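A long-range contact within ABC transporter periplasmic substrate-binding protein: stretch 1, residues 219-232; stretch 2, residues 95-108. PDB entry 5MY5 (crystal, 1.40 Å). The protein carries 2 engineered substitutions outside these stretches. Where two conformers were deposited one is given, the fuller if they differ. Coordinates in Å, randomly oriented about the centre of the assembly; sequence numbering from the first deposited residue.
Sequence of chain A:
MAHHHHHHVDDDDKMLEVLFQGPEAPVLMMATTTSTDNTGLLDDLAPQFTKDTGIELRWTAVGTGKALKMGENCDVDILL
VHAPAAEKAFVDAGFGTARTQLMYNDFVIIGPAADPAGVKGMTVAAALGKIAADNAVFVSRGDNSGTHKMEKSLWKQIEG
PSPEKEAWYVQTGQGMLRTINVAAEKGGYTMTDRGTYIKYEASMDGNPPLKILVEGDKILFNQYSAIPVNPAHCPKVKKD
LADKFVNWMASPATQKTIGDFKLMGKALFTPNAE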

# COMPACT_ATOMS: atom_id res chain seq x y z
N ILE A 219 -11.94 -3.91 2.54
CA ILE A 219 -10.89 -4.29 3.45
C ILE A 219 -9.54 -4.42 2.76
O ILE A 219 -8.50 -4.39 3.46
CB ILE A 219 -11.23 -5.62 4.20
CG1 ILE A 219 -10.35 -5.83 5.43
CG2 ILE A 219 -11.15 -6.81 3.29
CD1 ILE A 219 -10.82 -7.02 6.27
N LEU A 220 -9.52 -4.61 1.44
CA LEU A 220 -8.28 -4.71 0.70
C LEU A 220 -7.66 -3.33 0.27
O LEU A 220 -6.62 -3.30 -0.33
CB LEU A 220 -8.47 -5.56 -0.56
CG LEU A 220 -8.82 -7.02 -0.29
CD1 LEU A 220 -9.25 -7.68 -1.60
CD2 LEU A 220 -7.63 -7.76 0.33
N PHE A 221 -8.36 -2.26 0.59
CA PHE A 221 -7.81 -0.91 0.28
C PHE A 221 -6.62 -0.52 1.12
O PHE A 221 -6.56 -0.86 2.30
CB PHE A 221 -8.87 0.15 0.45
CG PHE A 221 -10.06 0.04 -0.50
CD1 PHE A 221 -10.13 -0.93 -1.52
CD2 PHE A 221 -11.18 0.90 -0.29
CE1 PHE A 221 -11.24 -1.01 -2.36
CE2 PHE A 221 -12.29 0.79 -1.09
CZ PHE A 221 -12.31 -0.17 -2.13
N ASN A 222 -5.68 0.14 0.49
CA ASN A 222 -4.48 0.65 1.13
C ASN A 222 -4.56 2.16 1.07
O ASN A 222 -4.00 2.76 0.11
CB ASN A 222 -3.26 0.07 0.48
CG ASN A 222 -1.93 0.39 1.23
OD1 ASN A 222 -1.90 0.31 2.45
ND2 ASN A 222 -0.87 0.73 0.48
N GLN A 223 -5.18 2.77 2.06
CA GLN A 223 -5.50 4.20 2.08
C GLN A 223 -4.17 5.00 2.33
O GLN A 223 -3.50 4.83 3.34
CB GLN A 223 -6.47 4.58 3.14
CG GLN A 223 -6.86 6.03 3.10
CD GLN A 223 -7.57 6.42 1.84
OE1 GLN A 223 -8.61 5.82 1.47
NE2 GLN A 223 -7.09 7.46 1.17
N TYR A 224 -3.87 5.95 1.40
CA TYR A 224 -2.84 6.95 1.61
C TYR A 224 -3.35 8.24 2.20
O TYR A 224 -4.45 8.74 1.73
CB TYR A 224 -2.21 7.33 0.29
CG TYR A 224 -1.16 6.42 -0.11
CD1 TYR A 224 -1.46 5.18 -0.65
CD2 TYR A 224 0.17 6.76 0.07
CE1 TYR A 224 -0.45 4.29 -1.02
CE2 TYR A 224 1.18 5.90 -0.28
CZ TYR A 224 0.88 4.65 -0.85
OH TYR A 224 1.90 3.82 -1.20
N SER A 225 -2.56 8.82 3.11
CA SER A 225 -2.81 10.17 3.61
C SER A 225 -1.53 10.98 3.62
O SER A 225 -0.43 10.43 3.83
CB SER A 225 -3.38 10.11 4.99
OG SER A 225 -4.58 9.35 4.96
N ALA A 226 -1.70 12.29 3.48
CA ALA A 226 -0.61 13.21 3.74
C ALA A 226 -0.77 13.81 5.11
O ALA A 226 -1.94 14.07 5.55
CB ALA A 226 -0.55 14.34 2.69
N ILE A 227 0.34 14.02 5.79
CA ILE A 227 0.29 14.63 7.15
C ILE A 227 1.43 15.62 7.26
O ILE A 227 2.60 15.26 7.37
CB ILE A 227 0.54 13.53 8.23
CG1 ILE A 227 -0.48 12.39 8.09
CG2 ILE A 227 0.38 14.17 9.60
CD1 ILE A 227 -0.13 11.11 8.87
N PRO A 228 1.09 16.93 7.28
CA PRO A 228 2.07 17.96 7.61
C PRO A 228 2.65 17.75 9.03
O PRO A 228 1.85 17.50 9.93
CB PRO A 228 1.27 19.26 7.50
CG PRO A 228 0.17 18.94 6.51
CD PRO A 228 -0.20 17.49 6.91
N VAL A 229 3.92 17.90 9.14
CA VAL A 229 4.58 17.85 10.50
C VAL A 229 4.15 19.15 11.20
O VAL A 229 4.04 20.18 10.63
CB VAL A 229 6.06 17.69 10.32
CG1 VAL A 229 6.85 17.87 11.66
CG2 VAL A 229 6.40 16.34 9.77
N ASN A 230 3.85 19.04 12.49
CA ASN A 230 3.24 20.13 13.27
C ASN A 230 4.29 21.12 13.75
O ASN A 230 5.24 20.74 14.39
CB ASN A 230 2.52 19.51 14.47
CG ASN A 230 1.60 20.48 15.11
OD1 ASN A 230 1.82 21.68 15.12
ND2 ASN A 230 0.52 19.95 15.68
N PRO A 231 4.15 22.40 13.38
CA PRO A 231 5.11 23.45 13.80
C PRO A 231 5.22 23.65 15.33
O PRO A 231 6.25 24.11 15.83
CB PRO A 231 4.56 24.73 13.11
CG PRO A 231 3.56 24.28 12.18
CD PRO A 231 3.11 22.93 12.48
N ALA A 232 4.23 23.19 16.03
CA ALA A 232 4.32 23.17 17.51
C ALA A 232 5.31 22.19 18.03
O ALA A 232 5.87 22.38 19.12
CB ALA A 232 2.97 22.90 18.08
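Stretch 2 (95-108) FGTARTQLMYNDFV

Stretch 2 enters as a loop, residues 95-99, that bends at Phe95 and Thr97, and becomes a strand from Thr100 to Val108. It runs against the strand 221-228 of stretch 1 in the antiparallel sense, with 155° between the two N-to-C directions and axes that approach to 4.4 Å, so the pairing is that of neighbouring strands in a twisted sheet.

Nine backbone hydrogen bonds join the two stretches. At one end Phe107 N donates to Leu220 O (2.9 Å). Asn222 N then donates to Asn105 O at 2.8 Å, while the return bond from Asn105 N to Asn222 O is weak, 3.2 Å and bent to 133°. Tyr224 N reaches Met103 O at 2.8 Å, but Tyr224 O accepts from Leu102 N (3.0 Å) rather than from Met103, a local irregularity reflected in the psi of -48° at Leu102. Regular pairing resumes at Ala226, whose N and O bond Thr100 O and N, each at 2.9 Å. Beyond it the register shifts by one residue. Pro228 has no amide hydrogen to give, yet its O accepts from Thr97 N (3.0 Å), and Asn230 N donates to Phe95 O (3.0 Å). Gly96 suits this tight passage because a CB there would lie 2.6 Å from Ile227 CG2.

Side chains and waters add further bonds. Asn222 ND2 donates to Asn105 OD1 at 2.8 Å, the two amides reinforcing the backbone pair beneath them; Asn222 OD1 is satisfied elsewhere in the structure. Gln101 NE2 donates to Ser225 OG (2.8 Å), and a water beside Ser225 donates to Gln223 O and accepts from Arg99 NH2, at 2.9 and 3.1 Å from its oxygen. That water also accepts from Ser225 OG (2.8 Å), so the hydroxyl both gives and receives. Gln223 NE2 turns back to Tyr224 O at 3.0 Å within its own stretch; Met103 O lies equally near NE2, but at a poor angle for bonding. Another water donates to Gly96 O (2.7 Å) and accepts weakly from Asn230 ND2 (3.3 Å).

Aromatic and apolar side chains pack on both faces of the pair. On the face shared with Gln223 and Ser225, the Phe221 and Tyr104 rings stack face to face, centroids 4.0 Å apart and planes at 18°. On the face carrying Asn222 and Ala226, the flexible Met103 lays its CE over the Tyr224 ring, 4.2 Å from the centroid. Ala226 CB meets Leu102 CD1 at 3.7 Å, an apolar contact.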

# COMPACT_ATOMS: atom_id res chain seq x y z
N PHE A 95 2.70 15.33 16.77
CA PHE A 95 3.84 15.37 15.81
C PHE A 95 3.38 15.80 14.39
O PHE A 95 4.16 16.36 13.69
CB PHE A 95 4.51 14.03 15.69
CG PHE A 95 5.02 13.42 16.99
CD1 PHE A 95 5.42 14.22 18.02
CD2 PHE A 95 5.09 12.02 17.12
CE1 PHE A 95 5.91 13.63 19.22
CE2 PHE A 95 5.55 11.42 18.31
CZ PHE A 95 5.93 12.27 19.35
N GLY A 96 2.11 15.61 14.11
CA GLY A 96 1.44 16.03 12.84
C GLY A 96 0.22 16.84 13.10
O GLY A 96 -0.34 16.75 14.18
N THR A 97 -0.22 17.66 12.13
CA THR A 97 -1.35 18.50 12.33
C THR A 97 -2.63 17.72 12.08
O THR A 97 -3.60 17.70 12.87
CB THR A 97 -1.26 19.69 11.36
OG1 THR A 97 -1.25 19.19 10.01
CG2 THR A 97 0.12 20.41 11.59
N ALA A 98 -2.70 16.96 10.97
CA ALA A 98 -3.89 16.23 10.61
C ALA A 98 -3.61 15.34 9.38
O ALA A 98 -2.64 15.61 8.61
CB ALA A 98 -5.05 17.13 10.32
N ARG A 99 -4.43 14.31 9.23
CA ARG A 99 -4.36 13.39 8.10
C ARG A 99 -5.29 13.90 7.05
O ARG A 99 -6.49 14.10 7.32
CB ARG A 99 -4.83 11.97 8.42
CG ARG A 99 -4.11 11.28 9.53
CD ARG A 99 -4.93 10.10 9.96
NE ARG A 99 -4.98 9.09 8.94
CZ ARG A 99 -5.98 8.30 8.62
NH1 ARG A 99 -7.14 8.40 9.26
NH2 ARG A 99 -5.83 7.36 7.73
N THR A 100 -4.82 14.01 5.80
CA THR A 100 -5.68 14.23 4.64
C THR A 100 -5.61 13.01 3.75
O THR A 100 -4.58 12.75 3.14
CB THR A 100 -5.29 15.54 3.87
OG1 THR A 100 -5.43 16.66 4.75
CG2 THR A 100 -6.13 15.78 2.72
N GLN A 101 -6.74 12.36 3.57
CA GLN A 101 -6.78 11.21 2.69
C GLN A 101 -6.75 11.66 1.26
O GLN A 101 -7.40 12.67 0.89
CB GLN A 101 -8.03 10.37 2.97
CG GLN A 101 -7.84 9.46 4.19
CD GLN A 101 -7.96 10.18 5.52
OE1 GLN A 101 -9.03 10.73 5.85
NE2 GLN A 101 -6.91 10.15 6.32
N LEU A 102 -6.04 10.95 0.43
CA LEU A 102 -5.71 11.36 -0.98
C LEU A 102 -6.06 10.32 -2.05
O LEU A 102 -6.74 10.62 -3.07
CB LEU A 102 -4.30 11.90 -1.12
CG LEU A 102 -3.97 13.14 -0.35
CD1 LEU A 102 -2.46 13.42 -0.37
CD2 LEU A 102 -4.74 14.35 -0.97
N MET A 103 -5.69 9.06 -1.86
CA MET A 103 -5.93 7.98 -2.75
C MET A 103 -5.68 6.65 -2.07
O MET A 103 -5.12 6.64 -1.00
CB MET A 103 -5.04 8.01 -3.97
CG MET A 103 -3.58 7.90 -3.77
SD MET A 103 -2.64 9.24 -3.03
CE MET A 103 -1.03 8.59 -3.27
N TYR A 104 -6.11 5.59 -2.70
CA TYR A 104 -5.69 4.25 -2.22
C TYR A 104 -5.18 3.39 -3.35
O TYR A 104 -5.71 3.49 -4.46
CB TYR A 104 -6.80 3.53 -1.48
CG TYR A 104 -8.14 3.33 -2.25
CD1 TYR A 104 -8.39 2.16 -2.94
CD2 TYR A 104 -9.18 4.27 -2.20
CE1 TYR A 104 -9.57 1.92 -3.61
CE2 TYR A 104 -10.41 3.98 -2.81
CZ TYR A 104 -10.55 2.82 -3.53
OH TYR A 104 -11.69 2.51 -4.22
N ASN A 105 -4.22 2.52 -3.11
CA ASN A 105 -3.98 1.35 -3.93
C ASN A 105 -4.60 0.14 -3.17
O ASN A 105 -5.40 0.34 -2.27
CB ASN A 105 -2.54 1.19 -4.40
CG ASN A 105 -1.52 1.18 -3.26
OD1 ASN A 105 -1.90 1.23 -2.10
ND2 ASN A 105 -0.21 1.17 -3.58
N ASP A 106 -4.45 -1.01 -3.73
CA ASP A 106 -5.13 -2.13 -3.13
C ASP A 106 -4.35 -3.40 -3.19
O ASP A 106 -3.38 -3.56 -3.87
CB ASP A 106 -6.55 -2.32 -3.70
CG ASP A 106 -6.56 -2.76 -5.15
OD1 ASP A 106 -5.56 -2.64 -5.91
OD2 ASP A 106 -7.65 -3.22 -5.62
N PHE A 107 -4.85 -4.36 -2.41
CA PHE A 107 -4.34 -5.70 -2.37
C PHE A 107 -5.32 -6.65 -3.04
O PHE A 107 -6.46 -6.36 -3.04
CB PHE A 107 -4.10 -6.14 -0.88
CG PHE A 107 -2.99 -5.36 -0.20
CD1 PHE A 107 -1.73 -5.76 -0.30
CD2 PHE A 107 -3.34 -4.24 0.58
CE1 PHE A 107 -0.69 -5.01 0.36
CE2 PHE A 107 -2.34 -3.54 1.27
CZ PHE A 107 -1.05 -3.91 1.09
N VAL A 108 -4.83 -7.78 -3.49
CA VAL A 108 -5.65 -8.84 -4.16
C VAL A 108 -5.24 -10.21 -3.68
O VAL A 108 -4.08 -10.43 -3.24
CB VAL A 108 -5.58 -8.70 -5.69
CG1 VAL A 108 -6.13 -7.32 -6.19
CG2 VAL A 108 -4.24 -8.90 -6.16
O HOH W 1 -1.39 17.46 16.58
O HOH W 2 -3.81 6.71 5.47
O HOH W 3 1.93 1.09 -0.98